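Local coordinates for nucleosome assembly protein (Plasmodium falciparum, PDB 5X7V), which probably acts as a histone chaperone of the NAP family, binding histones and assisting their deposition during nucleosome assembly, at residues V77-K82 with Y91-I96; D83-N88 with V111-F116. All blocks are in the same frame, centred on the assembly; numbering follows the deposited sequence.

How the contacts relate
Contact 1 pairs strand 76-82 with strand 91-97, the two arms of a beta hairpin, and contact 2 sets the loop that joins those arms against the next strand, 109-116. Along the chain the segments alternate: 77-82, 83-88, 91-96, 111-116. The centres of the two contacts lie about 12 Å apart in one four-stranded antiparallel sheet, where 91-97 sits between 76-82 and 109-116. Backbone bonds from Tyr91 to Val114 and from Ile93 to Lys112 tie contact 1 to contact 2. Contact 1 thus builds the edge of the sheet of this NAP domain, near the long helix 2-45, whereas contact 2 lies at the surface.

Contact 1: residues V77-K82 with Y91-I96; sequences VKLDLK and YKITFI
Leu81 meets the partner strand through one methyl: CD1 lies 3.6 Å from Ile93 CG1 and also touches CD2 of Tyr91, approaching that ring obliquely. CG of Leu81 stands anti to its backbone N (chi1 -179°), and chi2 then turns CD1 toward Ile93 and Tyr91. Further along the same face, Leu79 CD2 packs against Ile93 CG2 at 3.9 Å, while Leu79 CG sits over one face of the Phe95 ring, displaced toward the rim. Ile93 therefore meets both leucines with different branches, CG1 serving Leu81 and CG2 serving Leu79. Helix 172-180 and Trp181 pack on this apolar face, and Phe161 stacks edge-to-face with Phe95.

The segments are the antiparallel arms of the hairpin that opens the sheet of the NAP domain. Lys78-Ile96, Asp80-Thr94 and Lys82-Lys92 are its hydrogen-bonded pairs, with Leu79-Phe95 and Leu81-Ile93 between them. The bond from Ile96 N to Lys78 O is nearly straight, 173° at the hydrogen. At the same end a classic beta bulge places Val77 and Lys78 opposite Ile96, whose O accepts from both Val77 N (3.0 Å) and Lys78 N, each bond bent to about 135° at the hydrogen.

On the other face the side chains of Lys78 and Ile96 run alongside each other in the same direction, their CB atoms 3.8 Å apart. The lysine chain then bends away at chi2 and chi4, bringing NZ to 2.9 Å from Asp80 OD1 in a salt bridge, NZ approaching OD1 from above the carboxylate plane. Asp42 of helix 2-45 brings a like charge close to Asp80, and Lys78 NZ, which also makes a long, weak ion pair with Asp42, would probably ease the repulsion.

Contact 2: residues D83-N88 with V111-F116; sequences DNMDNN and VKHVTF
The loop of a beta hairpin, between strands 76-82 and 91-97, here leans on the neighbouring strand 109-116, with Met85 meeting His113, Asp86 meeting Thr115, and Asn88 meeting Phe116. Met85 makes the closest approach: its CE lies 3.3 Å from His113 NE2 and 3.8 Å from His113 CD2. The methyl therefore sits at the NE2 corner of the imidazole. SD stands 4.7 Å from the centroid of the His113 ring in an oblique sulfur-aromatic contact, 34° off the ring normal. In Met85 chi2 is extended and places SD beyond CG, after which the bend at chi3 (-54°) brings CE to the imidazole. For its part, His113 has CG anti to the backbone N (chi1 178°), and the end of its side chain comes nearer the loop than its CB direction alone would suggest. The other ring nitrogen, ND1, is hydrogen-bonded to Glu125 on strand 121-126, a bond that would limit rotation of the imidazole.

Strand 109-116 is an inner strand of the four-stranded antiparallel sheet, flanked by 91-97 and 121-126, and the loop reaches it near its C-terminal end. No hydrogen bond links the loop segment to the strand segment, so the contact rests on packing, with 199 Å² buried over both sides.

Asp86 brings OD2 to 3.9 Å from the Thr115 methyl CG2, the two side chains crossing at a slant; the same carboxylate oxygen is hydrogen-bonded to Ser90 OG, which anchors it within the hairpin loop. Beyond this pair, the backbone O of Asn88 touches Phe116 at CB, 4.0 Å away, and lies equally close to CD2, approaching the ring obliquely. Phe116 also packs on Tyr91 of strand 91-97 and on Glu174 of helix 172-180.

Contact 1: residues V77-K82 with Y91-I96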
ATOM      1  N   VAL A  77     -15.886 -10.466  21.127  1.00 56.88           N
ATOM      2  CA  VAL A  77     -16.496 -11.578  20.427  1.00 51.52           C
ATOM      3  C   VAL A  77     -16.462 -11.321  18.916  1.00 51.72           C
ATOM      4  O   VAL A  77     -16.543 -12.265  18.132  1.00 52.81           O
ATOM      5  CB  VAL A  77     -17.976 -11.832  20.880  1.00 51.21           C
ATOM      6  CG1 VAL A  77     -18.075 -12.101  22.349  1.00 50.28           C
ATOM      7  CG2 VAL A  77     -18.862 -10.675  20.530  1.00 53.95           C
ATOM      8  N   LYS A  78     -16.331 -10.058  18.508  1.00 49.82           N
ATOM      9  CA  LYS A  78     -16.482  -9.694  17.094  1.00 51.61           C
ATOM     10  C   LYS A  78     -15.757  -8.415  16.703  1.00 53.03           C
ATOM     11  O   LYS A  78     -15.903  -7.370  17.358  1.00 51.50           O
ATOM     12  CB  LYS A  78     -17.965  -9.534  16.750  1.00 51.85           C
ATOM     13  CG  LYS A  78     -18.326  -9.821  15.309  1.00 51.44           C
ATOM     14  CD  LYS A  78     -19.676 -10.521  15.228  1.00 52.03           C
ATOM     15  CE  LYS A  78     -20.164 -10.606  13.811  1.00 52.13           C
ATOM     16  NZ  LYS A  78     -19.976  -9.310  13.176  1.00 51.01           N
ATOM     17  N   LEU A  79     -14.999  -8.496  15.614  1.00 49.82           N
ATOM     18  CA  LEU A  79     -14.299  -7.343  15.071  1.00 52.87           C
ATOM     19  C   LEU A  79     -14.630  -7.262  13.598  1.00 52.21           C
ATOM     20  O   LEU A  79     -14.531  -8.267  12.896  1.00 55.51           O
ATOM     21  CB  LEU A  79     -12.789  -7.475  15.284  1.00 52.48           C
ATOM     22  CG  LEU A  79     -11.826  -6.291  15.195  1.00 51.27           C
ATOM     23  CD1 LEU A  79     -10.489  -6.758  15.730  1.00 49.82           C
ATOM     24  CD2 LEU A  79     -11.681  -5.792  13.775  1.00 49.82           C
ATOM     25  N   ASP A  80     -15.037  -6.098  13.110  1.00 52.20           N
ATOM     26  CA  ASP A  80     -15.345  -6.019  11.686  1.00 52.05           C
ATOM     27  C   ASP A  80     -14.858  -4.788  11.006  1.00 52.70           C
ATOM     28  O   ASP A  80     -15.003  -3.679  11.493  1.00 53.69           O
ATOM     29  CB  ASP A  80     -16.837  -6.160  11.442  1.00 51.99           C
ATOM     30  CG  ASP A  80     -17.272  -7.600  11.518  1.00 58.05           C
ATOM     31  OD1 ASP A  80     -17.409  -8.089  12.661  1.00 56.22           O
ATOM     32  OD2 ASP A  80     -17.407  -8.266  10.457  1.00 58.38           O
ATOM     33  N   LEU A  81     -14.263  -5.018   9.850  1.00 52.40           N
ATOM     34  CA  LEU A  81     -13.838  -3.960   8.980  1.00 52.62           C
ATOM     35  C   LEU A  81     -14.917  -3.811   7.934  1.00 52.22           C
ATOM     36  O   LEU A  81     -15.334  -4.798   7.332  1.00 51.40           O
ATOM     37  CB  LEU A  81     -12.489  -4.291   8.360  1.00 53.07           C
ATOM     38  CG  LEU A  81     -11.898  -3.256   7.430  1.00 62.96           C
ATOM     39  CD1 LEU A  81     -11.676  -1.980   8.191  1.00 74.53           C
ATOM     40  CD2 LEU A  81     -10.605  -3.800   6.937  1.00 74.53           C
ATOM     41  N   LYS A  82     -15.439  -2.594   7.813  1.00 58.64           N
ATOM     42  CA  LYS A  82     -16.195  -2.173   6.634  1.00 55.47           C
ATOM     43  C   LYS A  82     -15.261  -1.277   5.845  1.00 54.47           C
ATOM     44  O   LYS A  82     -15.053  -0.097   6.163  1.00 52.70           O
ATOM     45  CB  LYS A  82     -17.500  -1.455   6.977  1.00 52.08           C
ATOM     46  CG  LYS A  82     -18.560  -2.358   7.590  1.00 62.36           C
ATOM     47  CD  LYS A  82     -19.077  -3.437   6.633  1.00 65.98           C
ATOM     48  CE  LYS A  82     -19.767  -4.596   7.400  1.00 67.86           C
ATOM     49  NZ  LYS A  82     -19.984  -5.850   6.566  1.00 61.12           N
ATOM     50  N   TYR A  91     -13.017   3.896   5.917  1.00 61.21           N
ATOM     51  CA  TYR A  91     -13.419   2.667   6.614  1.00 55.50           C
ATOM     52  C   TYR A  91     -14.009   2.853   8.022  1.00 55.30           C
ATOM     53  O   TYR A  91     -13.840   3.889   8.673  1.00 53.23           O
ATOM     54  CB  TYR A  91     -12.238   1.733   6.722  1.00 53.56           C
ATOM     55  CG  TYR A  91     -11.135   2.248   7.621  1.00 63.23           C
ATOM     56  CD1 TYR A  91     -10.225   3.193   7.172  1.00 63.56           C
ATOM     57  CD2 TYR A  91     -10.982   1.758   8.911  1.00 55.65           C
ATOM     58  CE1 TYR A  91      -9.202   3.643   7.986  1.00 54.68           C
ATOM     59  CE2 TYR A  91      -9.962   2.205   9.730  1.00 57.21           C
ATOM     60  CZ  TYR A  91      -9.075   3.148   9.261  1.00 58.62           C
ATOM     61  OH  TYR A  91      -8.059   3.588  10.082  1.00 59.42           O
ATOM     62  N   LYS A  92     -14.672   1.799   8.484  1.00 57.60           N
ATOM     63  CA  LYS A  92     -15.361   1.780   9.764  1.00 53.98           C
ATOM     64  C   LYS A  92     -15.057   0.460  10.494  1.00 55.55           C
ATOM     65  O   LYS A  92     -15.376  -0.626   9.998  1.00 54.00           O
ATOM     66  CB  LYS A  92     -16.863   1.946   9.545  1.00 52.80           C
ATOM     67  CG  LYS A  92     -17.632   2.367  10.766  1.00 52.93           C
ATOM     68  CD  LYS A  92     -18.970   1.659  10.851  1.00 55.73           C
ATOM     69  CE  LYS A  92     -19.867   1.974   9.672  1.00 66.31           C
ATOM     70  NZ  LYS A  92     -20.538   3.328   9.815  1.00 78.75           N
ATOM     71  N   ILE A  93     -14.436   0.538  11.664  1.00 54.18           N
ATOM     72  CA  ILE A  93     -14.147  -0.674  12.418  1.00 49.82           C
ATOM     73  C   ILE A  93     -15.036  -0.753  13.657  1.00 53.55           C
ATOM     74  O   ILE A  93     -15.245   0.240  14.350  1.00 53.06           O
ATOM     75  CB  ILE A  93     -12.678  -0.751  12.818  1.00 54.16           C
ATOM     76  CG1 ILE A  93     -11.789  -0.833  11.584  1.00 53.53           C
ATOM     77  CG2 ILE A  93     -12.422  -1.961  13.645  1.00 55.48           C
ATOM     78  CD1 ILE A  93     -10.325  -0.806  11.919  1.00 49.82           C
ATOM     79  N   THR A  94     -15.553  -1.950  13.918  1.00 53.14           N
ATOM     80  CA  THR A  94     -16.593  -2.176  14.905  1.00 53.34           C
ATOM     81  C   THR A  94     -16.189  -3.301  15.870  1.00 52.76           C
ATOM     82  O   THR A  94     -15.963  -4.435  15.462  1.00 49.82           O
ATOM     83  CB  THR A  94     -17.936  -2.508  14.191  1.00 55.14           C
ATOM     84  OG1 THR A  94     -18.311  -1.419  13.340  1.00 53.25           O
ATOM     85  CG2 THR A  94     -19.059  -2.786  15.180  1.00 55.93           C
ATOM     86  N   PHE A  95     -16.087  -2.963  17.152  1.00 52.11           N
ATOM     87  CA  PHE A  95     -15.767  -3.931  18.210  1.00 53.30           C
ATOM     88  C   PHE A  95     -17.037  -4.326  18.957  1.00 53.88           C
ATOM     89  O   PHE A  95     -17.711  -3.473  19.510  1.00 51.90           O
ATOM     90  CB  PHE A  95     -14.752  -3.354  19.209  1.00 53.59           C
ATOM     91  CG  PHE A  95     -13.368  -3.159  18.645  1.00 52.73           C
ATOM     92  CD1 PHE A  95     -13.171  -2.554  17.418  1.00 52.48           C
ATOM     93  CD2 PHE A  95     -12.254  -3.539  19.370  1.00 55.15           C
ATOM     94  CE1 PHE A  95     -11.910  -2.372  16.927  1.00 52.10           C
ATOM     95  CE2 PHE A  95     -10.983  -3.354  18.868  1.00 52.06           C
ATOM     96  CZ  PHE A  95     -10.816  -2.775  17.647  1.00 51.57           C
ATOM     97  N   ILE A  96     -17.380  -5.608  18.962  1.00 51.95           N
ATOM     98  CA  ILE A  96     -18.550  -6.029  19.723  1.00 54.17           C
ATOM     99  C   ILE A  96     -18.109  -6.912  20.887  1.00 53.27           C
ATOM    100  O   ILE A  96     -17.439  -7.925  20.686  1.00 52.93           O
ATOM    101  CB  ILE A  96     -19.595  -6.784  18.854  1.00 54.41           C
ATOM    102  CG1 ILE A  96     -19.797  -6.083  17.506  1.00 51.59           C
ATOM    103  CG2 ILE A  96     -20.914  -6.856  19.579  1.00 51.11           C
ATOM    104  CD1 ILE A  96     -20.815  -6.722  16.643  1.00 49.82           C
TER

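Contact 2: residues D83-N88 with V111-F116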
ATOM      1  N   ASP A  83     -14.673  -1.881   4.827  1.00 56.05           N
ATOM      2  CA  ASP A  83     -13.650  -1.233   4.047  1.00 55.48           C
ATOM      3  C   ASP A  83     -14.221  -0.655   2.774  1.00 55.17           C
ATOM      4  O   ASP A  83     -15.355  -0.965   2.383  1.00 54.08           O
ATOM      5  CB  ASP A  83     -12.539  -2.222   3.719  1.00 57.29           C
ATOM      6  CG  ASP A  83     -11.236  -1.539   3.445  1.00 67.99           C
ATOM      7  OD1 ASP A  83     -11.294  -0.313   3.183  1.00 69.43           O
ATOM      8  OD2 ASP A  83     -10.171  -2.210   3.487  1.00 69.60           O
ATOM      9  N   ASN A  84     -13.421   0.201   2.149  1.00 57.63           N
ATOM     10  CA  ASN A  84     -13.730   0.758   0.830  1.00 74.64           C
ATOM     11  C   ASN A  84     -15.168   1.289   0.683  1.00 73.58           C
ATOM     12  O   ASN A  84     -15.953   0.765  -0.119  1.00 75.04           O
ATOM     13  CB  ASN A  84     -13.475  -0.304  -0.252  1.00 64.61           C
ATOM     14  CG  ASN A  84     -12.159  -1.058  -0.054  1.00 64.16           C
ATOM     15  OD1 ASN A  84     -11.074  -0.457   0.056  1.00 63.49           O
ATOM     16  ND2 ASN A  84     -12.253  -2.388  -0.011  1.00 60.63           N
ATOM     17  N   MET A  85     -15.516   2.306   1.464  1.00 65.56           N
ATOM     18  CA  MET A  85     -16.853   2.882   1.398  1.00 68.86           C
ATOM     19  C   MET A  85     -16.813   4.095   0.476  1.00 76.61           C
ATOM     20  O   MET A  85     -17.662   4.282  -0.402  1.00 71.61           O
ATOM     21  CB  MET A  85     -17.336   3.272   2.791  1.00 76.27           C
ATOM     22  CG  MET A  85     -16.979   2.254   3.883  1.00 64.32           C
ATOM     23  SD  MET A  85     -17.231   2.982   5.521  1.00 64.49           S
ATOM     24  CE  MET A  85     -16.242   4.472   5.351  1.00 56.90           C
ATOM     25  N   ASP A  86     -15.807   4.927   0.718  1.00 87.47           N
ATOM     26  CA  ASP A  86     -15.365   5.927  -0.231  1.00 65.68           C
ATOM     27  C   ASP A  86     -14.387   5.287  -1.190  1.00 65.85           C
ATOM     28  O   ASP A  86     -13.850   4.208  -0.931  1.00 70.43           O
ATOM     29  CB  ASP A  86     -14.703   7.100   0.477  1.00 60.77           C
ATOM     30  CG  ASP A  86     -15.685   7.887   1.308  1.00 78.06           C
ATOM     31  OD1 ASP A  86     -16.909   7.716   1.082  1.00 88.87           O
ATOM     32  OD2 ASP A  86     -15.250   8.674   2.185  1.00 80.82           O
ATOM     33  N   ASN A  87     -14.167   5.966  -2.305  1.00 68.27           N
ATOM     34  CA  ASN A  87     -13.054   5.667  -3.186  1.00 65.20           C
ATOM     35  C   ASN A  87     -11.830   6.500  -2.762  1.00 60.79           C
ATOM     36  O   ASN A  87     -11.059   6.982  -3.589  1.00 53.10           O
ATOM     37  CB  ASN A  87     -13.457   5.962  -4.622  1.00 65.08           C
ATOM     38  CG  ASN A  87     -13.030   4.894  -5.556  1.00 68.69           C
ATOM     39  OD1 ASN A  87     -11.887   4.424  -5.494  1.00 72.27           O
ATOM     40  ND2 ASN A  87     -13.964   4.440  -6.400  1.00 65.97           N
ATOM     41  N   ASN A  88     -11.665   6.649  -1.450  1.00 66.93           N
ATOM     42  CA  ASN A  88     -10.731   7.607  -0.883  1.00 58.96           C
ATOM     43  C   ASN A  88      -9.977   7.027   0.288  1.00 60.16           C
ATOM     44  O   ASN A  88      -9.224   7.726   0.962  1.00 65.58           O
ATOM     45  CB  ASN A  88     -11.490   8.854  -0.448  1.00 67.58           C
ATOM     46  CG  ASN A  88     -12.012   9.643  -1.625  1.00 58.31           C
ATOM     47  OD1 ASN A  88     -13.172   9.499  -2.011  1.00 63.87           O
ATOM     48  ND2 ASN A  88     -11.184  10.533  -2.155  1.00 63.87           N
ATOM     49  N   VAL A 111     -17.611   1.740  17.976  1.00 53.97           N
ATOM     50  CA  VAL A 111     -17.357   1.995  16.559  1.00 57.00           C
ATOM     51  C   VAL A 111     -16.393   3.155  16.371  1.00 53.97           C
ATOM     52  O   VAL A 111     -16.347   4.085  17.160  1.00 53.97           O
ATOM     53  CB  VAL A 111     -18.659   2.288  15.757  1.00 53.97           C
ATOM     54  CG1 VAL A 111     -19.553   1.062  15.705  1.00 67.54           C
ATOM     55  CG2 VAL A 111     -19.403   3.462  16.362  1.00 68.68           C
ATOM     56  N   LYS A 112     -15.592   3.074  15.328  1.00 58.07           N
ATOM     57  CA  LYS A 112     -14.840   4.232  14.881  1.00 54.78           C
ATOM     58  C   LYS A 112     -14.862   4.285  13.362  1.00 53.26           C
ATOM     59  O   LYS A 112     -14.396   3.369  12.690  1.00 57.77           O
ATOM     60  CB  LYS A 112     -13.414   4.203  15.402  1.00 52.96           C
ATOM     61  CG  LYS A 112     -12.679   5.485  15.162  1.00 51.61           C
ATOM     62  CD  LYS A 112     -11.296   5.398  15.751  1.00 51.74           C
ATOM     63  CE  LYS A 112     -10.592   6.723  15.597  1.00 54.35           C
ATOM     64  NZ  LYS A 112      -9.335   6.794  16.365  1.00 53.33           N
ATOM     65  N   HIS A 113     -15.434   5.361  12.843  1.00 52.61           N
ATOM     66  CA  HIS A 113     -15.627   5.567  11.421  1.00 55.56           C
ATOM     67  C   HIS A 113     -14.683   6.692  10.990  1.00 53.35           C
ATOM     68  O   HIS A 113     -14.665   7.765  11.582  1.00 52.87           O
ATOM     69  CB  HIS A 113     -17.108   5.876  11.148  1.00 54.39           C
ATOM     70  CG  HIS A 113     -17.436   6.158   9.718  1.00 55.07           C
ATOM     71  ND1 HIS A 113     -18.727   6.371   9.281  1.00 58.51           N
ATOM     72  CD2 HIS A 113     -16.644   6.283   8.628  1.00 63.61           C
ATOM     73  CE1 HIS A 113     -18.715   6.608   7.981  1.00 58.84           C
ATOM     74  NE2 HIS A 113     -17.460   6.564   7.561  1.00 58.44           N
ATOM     75  N   VAL A 114     -13.892   6.425   9.959  1.00 54.26           N
ATOM     76  CA  VAL A 114     -12.793   7.298   9.554  1.00 57.00           C
ATOM     77  C   VAL A 114     -12.831   7.708   8.079  1.00 55.85           C
ATOM     78  O   VAL A 114     -13.114   6.871   7.214  1.00 60.43           O
ATOM     79  CB  VAL A 114     -11.450   6.590   9.836  1.00 62.81           C
ATOM     80  CG1 VAL A 114     -10.289   7.396   9.317  1.00 54.62           C
ATOM     81  CG2 VAL A 114     -11.321   6.295  11.320  1.00 55.75           C
ATOM     82  N   THR A 115     -12.539   8.975   7.781  1.00 53.97           N
ATOM     83  CA  THR A 115     -12.299   9.355   6.390  1.00 57.77           C
ATOM     84  C   THR A 115     -10.944   9.997   6.231  1.00 54.24           C
ATOM     85  O   THR A 115     -10.208  10.142   7.196  1.00 54.68           O
ATOM     86  CB  THR A 115     -13.354  10.337   5.839  1.00 62.76           C
ATOM     87  OG1 THR A 115     -13.302  11.563   6.574  1.00 67.54           O
ATOM     88  CG2 THR A 115     -14.745   9.733   5.938  1.00 67.54           C
ATOM     89  N   PHE A 116     -10.633  10.361   4.988  1.00 62.17           N
ATOM     90  CA  PHE A 116      -9.428  11.123   4.620  1.00 62.77           C
ATOM     91  C   PHE A 116      -9.793  12.239   3.628  1.00 70.30           C
ATOM     92  O   PHE A 116     -10.713  12.074   2.802  1.00 72.70           O
ATOM     93  CB  PHE A 116      -8.350  10.209   4.008  1.00 58.63           C
ATOM     94  CG  PHE A 116      -7.930   9.086   4.906  1.00 58.67           C
ATOM     95  CD1 PHE A 116      -6.824   9.214   5.725  1.00 61.36           C
ATOM     96  CD2 PHE A 116      -8.653   7.905   4.954  1.00 56.88           C
ATOM     97  CE1 PHE A 116      -6.441   8.170   6.574  1.00 63.73           C
ATOM     98  CE2 PHE A 116      -8.277   6.869   5.811  1.00 54.45           C
ATOM     99  CZ  PHE A 116      -7.176   6.997   6.611  1.00 56.64           C
TER